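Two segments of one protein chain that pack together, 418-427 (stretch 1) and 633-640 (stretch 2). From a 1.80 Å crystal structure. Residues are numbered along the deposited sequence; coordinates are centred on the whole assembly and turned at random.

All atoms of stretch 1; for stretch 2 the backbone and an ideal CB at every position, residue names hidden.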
# COMPACT_ATOMS: atom_id res chain seq x y z
N GLY B 418 -3.49 -1.89 -49.69
CA GLY B 418 -2.36 -2.56 -49.08
C GLY B 418 -2.59 -3.47 -47.88
O GLY B 418 -1.63 -3.77 -47.17
N GLN B 419 -3.82 -3.89 -47.64
CA GLN B 419 -4.05 -4.80 -46.52
C GLN B 419 -4.06 -6.21 -47.08
O GLN B 419 -4.81 -6.52 -48.01
CB GLN B 419 -5.39 -4.52 -45.82
CG GLN B 419 -5.55 -5.36 -44.54
CD GLN B 419 -6.90 -5.18 -43.85
OE1 GLN B 419 -7.94 -5.56 -44.39
NE2 GLN B 419 -6.89 -4.59 -42.66
N THR B 420 -3.22 -7.07 -46.52
CA THR B 420 -3.14 -8.45 -46.98
C THR B 420 -3.96 -9.37 -46.09
O THR B 420 -3.73 -9.44 -44.88
CB THR B 420 -1.68 -8.95 -47.02
OG1 THR B 420 -0.90 -8.10 -47.88
CG2 THR B 420 -1.61 -10.38 -47.54
N HIS B 421 -4.91 -10.08 -46.69
CA HIS B 421 -5.75 -11.02 -45.96
C HIS B 421 -5.06 -12.38 -46.05
O HIS B 421 -4.76 -12.85 -47.15
CB HIS B 421 -7.14 -11.09 -46.58
CG HIS B 421 -7.83 -9.77 -46.71
ND1 HIS B 421 -7.51 -8.86 -47.70
CD2 HIS B 421 -8.83 -9.21 -46.00
CE1 HIS B 421 -8.29 -7.79 -47.58
NE2 HIS B 421 -9.10 -7.98 -46.56
N ARG B 422 -4.81 -13.02 -44.90
CA ARG B 422 -4.13 -14.31 -44.89
C ARG B 422 -4.95 -15.50 -44.40
O ARG B 422 -4.81 -16.60 -44.93
CB ARG B 422 -2.83 -14.18 -44.08
CG ARG B 422 -1.86 -13.16 -44.68
CD ARG B 422 -0.53 -13.10 -43.95
NE ARG B 422 0.33 -12.08 -44.53
CZ ARG B 422 0.94 -12.20 -45.71
NH1 ARG B 422 1.70 -11.21 -46.16
NH2 ARG B 422 0.81 -13.31 -46.43
N GLU B 423 -5.77 -15.30 -43.38
CA GLU B 423 -6.61 -16.38 -42.87
C GLU B 423 -7.81 -15.81 -42.14
O GLU B 423 -7.67 -15.08 -41.16
CB GLU B 423 -5.81 -17.32 -41.95
CG GLU B 423 -5.62 -16.85 -40.50
CD GLU B 423 -4.55 -15.79 -40.33
OE1 GLU B 423 -4.72 -14.92 -39.45
OE2 GLU B 423 -3.53 -15.82 -41.06
N GLY B 424 -9.00 -16.14 -42.63
CA GLY B 424 -10.23 -15.66 -42.02
C GLY B 424 -11.44 -16.37 -42.59
O GLY B 424 -11.33 -17.09 -43.59
N THR B 425 -12.60 -16.16 -41.97
CA THR B 425 -13.83 -16.81 -42.41
C THR B 425 -14.88 -15.86 -42.97
O THR B 425 -16.05 -15.94 -42.63
CB THR B 425 -14.46 -17.59 -41.24
OG1 THR B 425 -14.49 -16.75 -40.07
CG2 THR B 425 -13.66 -18.84 -40.94
N TYR B 426 -14.46 -14.96 -43.86
CA TYR B 426 -15.38 -13.99 -44.43
C TYR B 426 -16.61 -14.63 -45.07
O TYR B 426 -17.74 -14.32 -44.69
CB TYR B 426 -14.68 -13.13 -45.49
CG TYR B 426 -13.41 -12.45 -45.03
CD1 TYR B 426 -13.13 -12.25 -43.67
CD2 TYR B 426 -12.50 -11.96 -45.96
CE1 TYR B 426 -11.98 -11.58 -43.27
CE2 TYR B 426 -11.35 -11.30 -45.57
CZ TYR B 426 -11.09 -11.11 -44.22
OH TYR B 426 -9.95 -10.43 -43.84
N LEU B 427 -16.40 -15.51 -46.05
CA LEU B 427 -17.51 -16.16 -46.73
C LEU B 427 -18.38 -16.97 -45.78
O LEU B 427 -19.60 -16.84 -45.79
CB LEU B 427 -17.00 -17.09 -47.85
CG LEU B 427 -18.12 -17.80 -48.61
CD1 LEU B 427 -19.04 -16.77 -49.25
CD2 LEU B 427 -17.54 -18.71 -49.68
N UNK B 633 4.58 -10.36 -35.83
CA UNK B 633 5.36 -10.13 -37.04
C UNK B 633 4.55 -9.59 -38.20
O UNK B 633 5.11 -9.19 -39.23
CB UNK B 633 6.04 -11.43 -37.47
N UNK B 634 3.23 -9.56 -38.05
CA UNK B 634 2.36 -9.08 -39.12
C UNK B 634 0.99 -8.77 -38.52
O UNK B 634 0.79 -8.90 -37.30
CB UNK B 634 2.25 -10.11 -40.25
N UNK B 635 0.06 -8.33 -39.36
CA UNK B 635 -1.28 -8.03 -38.89
C UNK B 635 -1.90 -9.33 -38.39
O UNK B 635 -1.54 -10.41 -38.83
CB UNK B 635 -2.13 -7.39 -39.99
N UNK B 636 -2.83 -9.20 -37.45
CA UNK B 636 -3.56 -10.35 -36.92
C UNK B 636 -5.02 -9.93 -37.08
O UNK B 636 -5.60 -9.29 -36.20
CB UNK B 636 -3.19 -10.69 -35.47
N UNK B 637 -5.61 -10.28 -38.22
CA UNK B 637 -6.98 -9.91 -38.54
C UNK B 637 -8.06 -10.86 -38.05
O UNK B 637 -8.04 -12.04 -38.38
CB UNK B 637 -7.11 -9.77 -40.06
N UNK B 638 -8.99 -10.33 -37.26
CA UNK B 638 -10.11 -11.13 -36.78
C UNK B 638 -11.26 -10.75 -37.70
O UNK B 638 -11.15 -9.80 -38.47
CB UNK B 638 -10.43 -10.88 -35.30
N UNK B 639 -12.37 -11.48 -37.64
CA UNK B 639 -13.50 -11.14 -38.51
C UNK B 639 -14.81 -11.65 -37.94
O UNK B 639 -14.83 -12.42 -36.98
CB UNK B 639 -13.29 -11.71 -39.91
N UNK B 640 -15.90 -11.22 -38.54
CA UNK B 640 -17.21 -11.65 -38.09
C UNK B 640 -18.30 -10.91 -38.81
O UNK B 640 -18.07 -10.26 -39.83
CB UNK B 640 -17.35 -11.46 -36.58

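Position 633 has no atom of stretch 1 within 5.5 Å of its ideal CB, so stretch 1 leaves the choice open. It is Ser633, which makes no contact here.

At position 634 the CA-to-CB bond points toward stretch 1, and the ideal CB lies 5.1 Å from NE of Arg422. The extended arginine brings a positive charge within reach of a short side chain, so an acid is the obvious candidate, although a neutral acceptor such as asparagine or glutamine could also serve. The residue is Asp634. Its OD1 accepts a hydrogen bond from Arg422 NE at 2.9 Å, forming a salt bridge, while its OD2 takes a weak hydrogen bond from the backbone N of position 635 at 2.7 Å.

Position 635 also points toward stretch 1, but nothing there comes within 5.5 Å of the ideal CB. Only a side chain of some length would reach across, and the aliphatic part of Gln419 invites leucine, isoleucine or methionine. Leu635 fills the role, its CD1 packing 3.9 Å from CG of Gln419.

Position 636 turns its CB away, and stretch 1 sets no requirement. Val636 occupies it.

At position 637 the CB returns toward stretch 1, 4.8 Å from OH of Tyr426. The space beyond is lined by Gln419, the backbone at 420 and 421, and the tyrosine, which suits a medium-sized apolar group such as leucine or methionine. Leu637 has the largest area covered by stretch 1 of any residue in its stretch. Its CD1 lies 3.8 Å from O of Thr420 and 4.2 Å from OH of Tyr426, and its CD2 is 3.8 Å from NE2 of Gln419. A water links the backbone as well, accepting from N of Leu637 at 2.9 Å and donating to OE1 of Glu423 at 2.7 Å.

Position 638 points away and is unconstrained by stretch 1; it is Ala638.

Position 639 faces stretch 1 closely: its ideal CB is 3.6 Å from CE1 of Tyr426 and 4.9 Å from N of Thr425. With Gly424 offering no side chain and Thr425 presenting polar groups, a compact polar residue such as serine, asparagine or aspartate would suit. Asn639 is found, its CB at the edge of the Tyr426 ring and its side-chain amide directed into the neighbourhood of Gly424 and Thr425.

Position 640 has nothing of stretch 1 near its ideal CB, so many residues could be accommodated on this side. Gly640 makes no contact.

Stretch 2, residues 633-640: SDLVLANG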
# COMPACT_ATOMS: atom_id res chain seq x y z
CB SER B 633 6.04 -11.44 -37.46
OG SER B 633 5.07 -12.44 -37.70
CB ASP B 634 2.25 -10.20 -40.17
CG ASP B 634 1.74 -9.71 -41.51
OD1 ASP B 634 1.64 -10.56 -42.43
OD2 ASP B 634 1.44 -8.51 -41.67
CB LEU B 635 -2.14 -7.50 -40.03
CG LEU B 635 -1.67 -6.30 -40.84
CD1 LEU B 635 -2.71 -5.97 -41.90
CD2 LEU B 635 -1.45 -5.10 -39.93
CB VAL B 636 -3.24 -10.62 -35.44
CG1 VAL B 636 -4.09 -11.78 -34.91
CG2 VAL B 636 -1.75 -10.96 -35.29
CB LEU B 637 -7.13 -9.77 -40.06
CG LEU B 637 -6.12 -8.87 -40.77
CD1 LEU B 637 -6.39 -8.87 -42.26
CD2 LEU B 637 -6.20 -7.46 -40.19
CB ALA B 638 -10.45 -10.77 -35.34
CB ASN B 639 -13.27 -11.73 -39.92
CG ASN B 639 -13.40 -13.24 -39.95
OD1 ASN B 639 -14.48 -13.78 -40.17
ND2 ASN B 639 -12.29 -13.92 -39.72
O HOH W 1 -4.50 -12.27 -39.97
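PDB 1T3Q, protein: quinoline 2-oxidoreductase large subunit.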